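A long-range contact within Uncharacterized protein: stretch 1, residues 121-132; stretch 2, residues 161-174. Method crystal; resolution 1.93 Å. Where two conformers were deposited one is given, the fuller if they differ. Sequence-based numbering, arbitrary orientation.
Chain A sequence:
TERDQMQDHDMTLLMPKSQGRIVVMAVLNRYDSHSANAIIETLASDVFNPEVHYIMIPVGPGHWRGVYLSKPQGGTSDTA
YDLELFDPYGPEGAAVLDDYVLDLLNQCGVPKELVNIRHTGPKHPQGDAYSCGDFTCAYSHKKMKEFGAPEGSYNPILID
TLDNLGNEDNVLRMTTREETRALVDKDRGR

Stretch 1, residues 121-132: GPKHPQGDAYSC
Stretch 2, residues 161-174: TLDNLGNEDNVLRM

Residues 121-132 form an irregular strip that runs alongside residues 161-174, a segment made of the end of one helix (161-165), a loop, and the start of another helix (from 171); the two bury 553 Å² between them. The order of contacts follows the sequence on both sides: CA of Lys123 lies 6.7 Å from CA of Asp163, CA of His124 4.7 Å from CA of Gly166, CA of Gln126 6.3 Å from CA of Asn167, and CA of Ser131 7.1 Å from CA of Arg173. The two stretches thus advance in the same direction.

Pro122, with its ring C-gamma endo, rests CB 4.4 Å from CD1 of Leu162 (chi1 t, chi2 p). Lys123 extends in an m, t, t, t conformation, which carries NZ to 2.9 Å from OD1 of Asp163 in a salt bridge; the t chi1 of Asp163 brings its carboxylate back although CA-to-CB points away.

His124 (phi/psi -127/70; chi1 -43°, chi2 -77°) turns its ring toward the C-terminal end of the first helix. NE2 of His124 donates a weak hydrogen bond to O of Asp163 (2.9 Å, 126°), near the ring plane, while O of Asn164 lies over one face. Its backbone is tied by two waters: one accepts from N of His124 and donates to O of Leu162, both at 2.8 Å; the other donates to O of His124 (2.8 Å) and accepts from N of Asn167 (2.7 Å). Gly166 leaves the helix at phi/psi 58/-132, and its CA approaches O of His124 at 3.5 Å in a CA-H...O contact. A CB on Gly166 would lie 2.2 Å from O of His124, a clash.

A polar cluster centres on Asn167 (chi1 t, chi2 39°). ND2 of Asn167 donates to OE1 of Gln126 (2.8 Å, 175°) and, within its own stretch, to OD1 of Asn170 (3.0 Å), while OD1 of Asn167 accepts from N of Arg173 (2.9 Å), in the second helix. Gln126, t, t with chi3 33°, points CA-to-CB toward the other stretch; its OE1 also accepts from OG of Ser131 (chi1 p) at 2.6 Å and its NE2 donates to OH of Tyr130 at 3.0 Å. OH of Tyr130 in turn donates a very short bond, 2.5 Å, to OD1 of Asn170, whose chi1 of -141° lies between wells. Tyr130 (chi1 79°, chi2 101°) places CD1 over one face of the Arg173 guanidinium, 4.0 Å from NH2. Arg173 folds through t, p, p with chi4 93°, leaving NH2 3.0 Å from O of Tyr130.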

ATOM      1  N   GLY A 121       1.301   5.980  10.059  1.00 24.08           N
ATOM      2  CA  GLY A 121       2.161   4.830  10.398  1.00 24.58           C
ATOM      3  C   GLY A 121       1.346   3.821  11.228  1.00 25.50           C
ATOM      4  O   GLY A 121       0.201   4.045  11.516  1.00 26.90           O
ATOM      5  N   PRO A 122       1.943   2.697  11.606  1.00 26.56           N
ATOM      6  CA  PRO A 122       1.223   1.693  12.342  1.00 28.75           C
ATOM      7  C   PRO A 122       1.142   1.944  13.841  1.00 29.45           C
ATOM      8  O   PRO A 122       1.893   2.730  14.383  1.00 29.86           O
ATOM      9  CB  PRO A 122       2.046   0.405  12.083  1.00 29.41           C
ATOM     10  CG  PRO A 122       3.429   0.916  11.908  1.00 29.23           C
ATOM     11  CD  PRO A 122       3.323   2.288  11.299  1.00 27.46           C
ATOM     12  N   LYS A 123       0.242   1.228  14.485  1.00 31.35           N
ATOM     13  CA  LYS A 123       0.127   1.256  15.962  1.00 32.79           C
ATOM     14  C   LYS A 123       1.404   0.775  16.622  1.00 33.03           C
ATOM     15  O   LYS A 123       1.849   1.366  17.610  1.00 33.00           O
ATOM     16  CB  LYS A 123      -1.006   0.368  16.427  1.00 34.76           C
ATOM     17  CG  LYS A 123      -2.368   0.838  15.969  1.00 38.13           C
ATOM     18  CD  LYS A 123      -3.494   0.041  16.626  1.00 43.49           C
ATOM     19  CE  LYS A 123      -4.815   0.771  16.411  1.00 45.65           C
ATOM     20  NZ  LYS A 123      -5.964  -0.168  16.417  1.00 48.57           N
ATOM     21  N   HIS A 124       2.010  -0.275  16.068  1.00 31.51           N
ATOM     22  CA  HIS A 124       3.187  -0.904  16.699  1.00 32.75           C
ATOM     23  C   HIS A 124       4.386  -1.016  15.732  1.00 31.81           C
ATOM     24  O   HIS A 124       4.781  -2.114  15.302  1.00 32.74           O
ATOM     25  CB  HIS A 124       2.814  -2.291  17.275  1.00 32.95           C
ATOM     26  CG  HIS A 124       1.503  -2.325  17.996  1.00 32.79           C
ATOM     27  ND1 HIS A 124       1.324  -1.824  19.264  1.00 36.01           N
ATOM     28  CD2 HIS A 124       0.298  -2.808  17.617  1.00 34.76           C
ATOM     29  CE1 HIS A 124       0.067  -1.990  19.636  1.00 34.64           C
ATOM     30  NE2 HIS A 124      -0.570  -2.608  18.662  1.00 35.28           N
ATOM     31  N   PRO A 125       4.995   0.122  15.394  1.00 32.24           N
ATOM     32  CA  PRO A 125       6.099   0.095  14.447  1.00 33.98           C
ATOM     33  C   PRO A 125       7.301  -0.608  15.045  1.00 35.77           C
ATOM     34  O   PRO A 125       7.484  -0.574  16.268  1.00 35.48           O
ATOM     35  CB  PRO A 125       6.424   1.567  14.246  1.00 34.17           C
ATOM     36  CG  PRO A 125       5.957   2.229  15.484  1.00 34.20           C
ATOM     37  CD  PRO A 125       4.733   1.474  15.890  1.00 33.70           C
ATOM     38  N   GLN A 126       8.100  -1.259  14.205  1.00 35.50           N
ATOM     39  CA  GLN A 126       9.316  -1.924  14.669  1.00 36.42           C
ATOM     40  C   GLN A 126      10.542  -1.035  14.441  1.00 37.72           C
ATOM     41  O   GLN A 126      11.497  -1.088  15.213  1.00 36.29           O
ATOM     42  CB  GLN A 126       9.456  -3.270  13.960  1.00 39.87           C
ATOM     43  CG  GLN A 126      10.790  -3.969  14.168  1.00 42.71           C
ATOM     44  CD  GLN A 126      10.832  -5.378  13.570  1.00 47.88           C
ATOM     45  OE1 GLN A 126      10.204  -5.661  12.553  1.00 41.26           O
ATOM     46  NE2 GLN A 126      11.602  -6.272  14.204  1.00 49.13           N
ATOM     47  N   GLY A 127      10.523  -0.259  13.354  1.00 34.99           N
ATOM     48  CA  GLY A 127      11.592   0.657  12.999  1.00 36.40           C
ATOM     49  C   GLY A 127      12.838  -0.024  12.451  1.00 36.35           C
ATOM     50  O   GLY A 127      13.914   0.528  12.561  1.00 40.35           O
ATOM     51  N   ASP A 128      12.697  -1.213  11.871  1.00 36.29           N
ATOM     52  CA  ASP A 128      13.808  -1.962  11.244  1.00 37.93           C
ATOM     53  C   ASP A 128      13.565  -2.076   9.724  1.00 35.81           C
ATOM     54  O   ASP A 128      12.422  -2.276   9.293  1.00 35.38           O
ATOM     55  CB  ASP A 128      13.878  -3.374  11.813  1.00 39.55           C
ATOM     56  CG  ASP A 128      14.289  -3.405  13.274  1.00 43.96           C
ATOM     57  OD1 ASP A 128      14.952  -2.464  13.722  1.00 44.94           O
ATOM     58  OD2 ASP A 128      13.948  -4.388  13.962  1.00 47.35           O
ATOM     59  N   ALA A 129      14.614  -2.008   8.922  1.00 34.75           N
ATOM     60  CA  ALA A 129      14.425  -1.989   7.465  1.00 35.65           C
ATOM     61  C   ALA A 129      13.734  -3.257   6.934  1.00 33.95           C
ATOM     62  O   ALA A 129      12.834  -3.184   6.063  1.00 30.52           O
ATOM     63  CB  ALA A 129      15.776  -1.783   6.769  1.00 38.67           C
ATOM     64  N   TYR A 130      14.141  -4.419   7.470  1.00 33.08           N
ATOM     65  CA  TYR A 130      13.731  -5.684   6.872  1.00 33.46           C
ATOM     66  C   TYR A 130      12.218  -5.934   6.855  1.00 29.69           C
ATOM     67  O   TYR A 130      11.774  -6.697   6.037  1.00 28.05           O
ATOM     68  CB  TYR A 130      14.434  -6.888   7.511  1.00 34.58           C
ATOM     69  CG  TYR A 130      13.875  -7.327   8.836  1.00 35.88           C
ATOM     70  CD1 TYR A 130      13.015  -8.429   8.925  1.00 36.25           C
ATOM     71  CD2 TYR A 130      14.214  -6.673  10.021  1.00 37.26           C
ATOM     72  CE1 TYR A 130      12.481  -8.834  10.141  1.00 35.89           C
ATOM     73  CE2 TYR A 130      13.675  -7.071  11.233  1.00 37.05           C
ATOM     74  CZ  TYR A 130      12.824  -8.158  11.284  1.00 36.26           C
ATOM     75  OH  TYR A 130      12.331  -8.588  12.487  1.00 38.13           O
ATOM     76  N   SER A 131      11.452  -5.330   7.772  1.00 28.64           N
ATOM     77  CA  SER A 131      10.047  -5.682   7.919  1.00 27.05           C
ATOM     78  C   SER A 131       9.082  -4.658   7.261  1.00 28.46           C
ATOM     79  O   SER A 131       7.897  -4.786   7.429  1.00 26.68           O
ATOM     80  CB  SER A 131       9.692  -5.875   9.383  1.00 28.52           C
ATOM     81  OG  SER A 131       9.944  -4.699  10.140  1.00 30.13           O
ATOM     82  N   CYS A 132       9.585  -3.707   6.466  1.00 28.45           N
ATOM     83  CA  CYS A 132       8.722  -2.664   5.913  1.00 27.03           C
ATOM     84  C   CYS A 132       7.701  -3.284   4.967  1.00 24.69           C
ATOM     85  O   CYS A 132       6.590  -2.858   4.945  1.00 24.42           O
ATOM     86  CB  CYS A 132       9.532  -1.587   5.201  1.00 29.14           C
ATOM     87  SG  CYS A 132      10.489  -0.497   6.282  1.00 32.09           S
ATOM     88  N   THR A 161      -2.596  -9.749  13.388  1.00 32.44           N
ATOM     89  CA  THR A 161      -1.216  -9.716  13.884  1.00 32.09           C
ATOM     90  C   THR A 161      -0.699  -8.276  13.924  1.00 31.90           C
ATOM     91  O   THR A 161      -0.195  -7.771  14.977  1.00 28.56           O
ATOM     92  CB  THR A 161      -0.306 -10.627  13.076  1.00 33.29           C
ATOM     93  OG1 THR A 161      -0.809 -11.969  13.162  1.00 34.31           O
ATOM     94  CG2 THR A 161       1.124 -10.571  13.613  1.00 33.82           C
ATOM     95  N   LEU A 162      -0.797  -7.605  12.783  1.00 29.65           N
ATOM     96  CA  LEU A 162      -0.361  -6.201  12.717  1.00 28.81           C
ATOM     97  C   LEU A 162      -0.993  -5.340  13.791  1.00 29.16           C
ATOM     98  O   LEU A 162      -0.305  -4.595  14.507  1.00 29.17           O
ATOM     99  CB  LEU A 162      -0.726  -5.596  11.360  1.00 26.87           C
ATOM    100  CG  LEU A 162      -0.542  -4.064  11.232  1.00 26.20           C
ATOM    101  CD1 LEU A 162       0.905  -3.705  11.227  1.00 26.23           C
ATOM    102  CD2 LEU A 162      -1.147  -3.576   9.940  1.00 27.97           C
ATOM    103  N   ASP A 163      -2.307  -5.423  13.910  1.00 30.25           N
ATOM    104  CA  ASP A 163      -3.021  -4.524  14.809  1.00 33.54           C
ATOM    105  C   ASP A 163      -2.682  -4.694  16.279  1.00 35.44           C
ATOM    106  O   ASP A 163      -2.653  -3.715  17.046  1.00 35.68           O
ATOM    107  CB  ASP A 163      -4.515  -4.736  14.662  1.00 37.54           C
ATOM    108  CG  ASP A 163      -5.304  -3.652  15.326  1.00 40.59           C
ATOM    109  OD1 ASP A 163      -5.316  -2.522  14.813  1.00 41.68           O
ATOM    110  OD2 ASP A 163      -5.892  -3.907  16.392  1.00 44.13           O
ATOM    111  N   ASN A 164      -2.450  -5.942  16.688  1.00 34.50           N
ATOM    112  CA  ASN A 164      -2.212  -6.224  18.099  1.00 37.00           C
ATOM    113  C   ASN A 164      -0.778  -6.365  18.465  1.00 38.47           C
ATOM    114  O   ASN A 164      -0.436  -6.016  19.587  1.00 38.22           O
ATOM    115  CB  ASN A 164      -3.003  -7.465  18.514  1.00 36.49           C
ATOM    116  CG  ASN A 164      -4.489  -7.235  18.351  1.00 37.43           C
ATOM    117  OD1 ASN A 164      -5.084  -6.560  19.151  1.00 35.99           O
ATOM    118  ND2 ASN A 164      -5.065  -7.717  17.263  1.00 36.20           N
ATOM    119  N   LEU A 165       0.058  -6.866  17.541  1.00 37.56           N
ATOM    120  CA  LEU A 165       1.460  -7.190  17.844  1.00 38.36           C
ATOM    121  C   LEU A 165       2.554  -6.458  17.061  1.00 37.89           C
ATOM    122  O   LEU A 165       3.731  -6.582  17.409  1.00 35.22           O
ATOM    123  CB  LEU A 165       1.689  -8.669  17.590  1.00 40.84           C
ATOM    124  CG  LEU A 165       0.912  -9.585  18.527  1.00 45.48           C
ATOM    125  CD1 LEU A 165       0.910 -11.013  17.970  1.00 48.80           C
ATOM    126  CD2 LEU A 165       1.542  -9.515  19.914  1.00 45.13           C
ATOM    127  N   GLY A 166       2.202  -5.792  15.965  1.00 32.63           N
ATOM    128  CA  GLY A 166       3.226  -5.272  15.047  1.00 32.10           C
ATOM    129  C   GLY A 166       4.047  -6.460  14.598  1.00 31.32           C
ATOM    130  O   GLY A 166       3.480  -7.503  14.221  1.00 33.50           O
ATOM    131  N   ASN A 167       5.361  -6.319  14.658  1.00 31.50           N
ATOM    132  CA  ASN A 167       6.277  -7.436  14.385  1.00 33.06           C
ATOM    133  C   ASN A 167       7.132  -7.807  15.593  1.00 33.80           C
ATOM    134  O   ASN A 167       8.271  -8.275  15.473  1.00 36.60           O
ATOM    135  CB  ASN A 167       7.145  -7.146  13.179  1.00 34.03           C
ATOM    136  CG  ASN A 167       7.859  -8.379  12.682  1.00 35.68           C
ATOM    137  OD1 ASN A 167       7.287  -9.487  12.659  1.00 35.51           O
ATOM    138  ND2 ASN A 167       9.117  -8.205  12.298  1.00 35.83           N
ATOM    139  N   GLU A 168       6.572  -7.609  16.767  1.00 35.05           N
ATOM    140  CA  GLU A 168       7.196  -8.102  18.014  1.00 39.61           C
ATOM    141  C   GLU A 168       7.497  -9.580  17.921  1.00 37.82           C
ATOM    142  O   GLU A 168       6.656 -10.348  17.442  1.00 38.15           O
ATOM    143  CB  GLU A 168       6.233  -7.870  19.181  1.00 45.52           C
ATOM    144  CG  GLU A 168       6.596  -6.663  20.021  1.00 54.68           C
ATOM    145  CD  GLU A 168       7.551  -7.047  21.153  1.00 66.78           C
ATOM    146  OE1 GLU A 168       8.402  -7.946  20.923  1.00 76.96           O
ATOM    147  OE2 GLU A 168       7.448  -6.478  22.273  1.00 72.87           O
ATOM    148  N   ASP A 169       8.681  -9.976  18.386  1.00 39.01           N
ATOM    149  CA  ASP A 169       9.146 -11.363  18.322  1.00 39.62           C
ATOM    150  C   ASP A 169       9.095 -11.888  16.891  1.00 39.73           C
ATOM    151  O   ASP A 169       8.955 -13.093  16.677  1.00 38.31           O
ATOM    152  CB  ASP A 169       8.319 -12.295  19.255  1.00 40.40           C
ATOM    153  CG  ASP A 169       8.646 -12.115  20.739  1.00 41.72           C
ATOM    154  OD1 ASP A 169       9.431 -11.195  21.069  1.00 40.94           O
ATOM    155  OD2 ASP A 169       8.096 -12.903  21.567  1.00 40.09           O
ATOM    156  N   ASN A 170       9.133 -10.967  15.916  1.00 40.74           N
ATOM    157  CA  ASN A 170       9.111 -11.298  14.498  1.00 39.80           C
ATOM    158  C   ASN A 170       7.835 -12.058  14.112  1.00 39.10           C
ATOM    159  O   ASN A 170       7.843 -12.798  13.147  1.00 41.29           O
ATOM    160  CB  ASN A 170      10.368 -12.114  14.155  1.00 42.91           C
ATOM    161  CG  ASN A 170      10.962 -11.753  12.812  1.00 45.68           C
ATOM    162  OD1 ASN A 170      10.917 -10.592  12.368  1.00 46.70           O
ATOM    163  ND2 ASN A 170      11.511 -12.745  12.140  1.00 46.58           N
ATOM    164  N   VAL A 171       6.738 -11.858  14.846  1.00 38.64           N
ATOM    165  CA  VAL A 171       5.516 -12.638  14.583  0.70 38.83           C
ATOM    166  C   VAL A 171       4.829 -12.250  13.277  1.00 37.84           C
ATOM    167  O   VAL A 171       4.179 -13.101  12.633  1.00 37.10           O
ATOM    168  CB  VAL A 171       4.470 -12.573  15.714  0.70 39.56           C
ATOM    169  CG1 VAL A 171       5.015 -13.189  16.989  0.70 39.69           C
ATOM    170  CG2 VAL A 171       3.958 -11.151  15.922  0.70 39.19           C
ATOM    171  N   LEU A 172       4.966 -10.984  12.863  1.00 36.13           N
ATOM    172  CA  LEU A 172       4.406 -10.570  11.572  1.00 31.72           C
ATOM    173  C   LEU A 172       5.160 -11.256  10.421  1.00 31.83           C
ATOM    174  O   LEU A 172       4.553 -11.815   9.491  1.00 32.40           O
ATOM    175  CB  LEU A 172       4.386  -9.053  11.448  1.00 30.38           C
ATOM    176  CG  LEU A 172       3.559  -8.511  10.278  1.00 29.31           C
ATOM    177  CD1 LEU A 172       2.031  -8.770  10.389  1.00 29.87           C
ATOM    178  CD2 LEU A 172       3.844  -7.017  10.130  1.00 29.77           C
ATOM    179  N   ARG A 173       6.472 -11.266  10.484  1.00 33.20           N
ATOM    180  CA  ARG A 173       7.272 -12.041   9.524  1.00 36.38           C
ATOM    181  C   ARG A 173       6.927 -13.539   9.522  1.00 39.75           C
ATOM    182  O   ARG A 173       6.836 -14.169   8.453  1.00 37.56           O
ATOM    183  CB  ARG A 173       8.757 -11.813   9.767  1.00 38.82           C
ATOM    184  CG  ARG A 173       9.717 -12.652   8.921  1.00 39.95           C
ATOM    185  CD  ARG A 173       9.486 -12.556   7.405  1.00 41.06           C
ATOM    186  NE  ARG A 173       9.619 -11.210   6.820  1.00 38.69           N
ATOM    187  CZ  ARG A 173      10.726 -10.706   6.301  1.00 40.52           C
ATOM    188  NH1 ARG A 173      11.854 -11.421   6.308  1.00 42.71           N
ATOM    189  NH2 ARG A 173      10.738  -9.467   5.784  1.00 38.57           N
ATOM    190  N   MET A 174       6.640 -14.103  10.694  1.00 41.50           N
ATOM    191  CA  MET A 174       6.185 -15.481  10.708  1.00 46.17           C
ATOM    192  C   MET A 174       4.834 -15.654  10.022  1.00 44.72           C
ATOM    193  O   MET A 174       4.659 -16.615   9.280  1.00 45.41           O
ATOM    194  CB  MET A 174       6.113 -16.046  12.118  1.00 54.20           C
ATOM    195  CG  MET A 174       6.458 -17.527  12.116  1.00 63.25           C
ATOM    196  SD  MET A 174       5.392 -18.511  13.162  1.00 77.20           S
ATOM    197  CE  MET A 174       6.544 -19.836  13.577  1.00 76.22           C
TER
HETATM  198  O   HOH W   1       0.710  -1.972  14.201  1.00 29.30           O
HETATM  199  O   HOH W   2       6.655  -4.194  15.811  1.00 30.76           O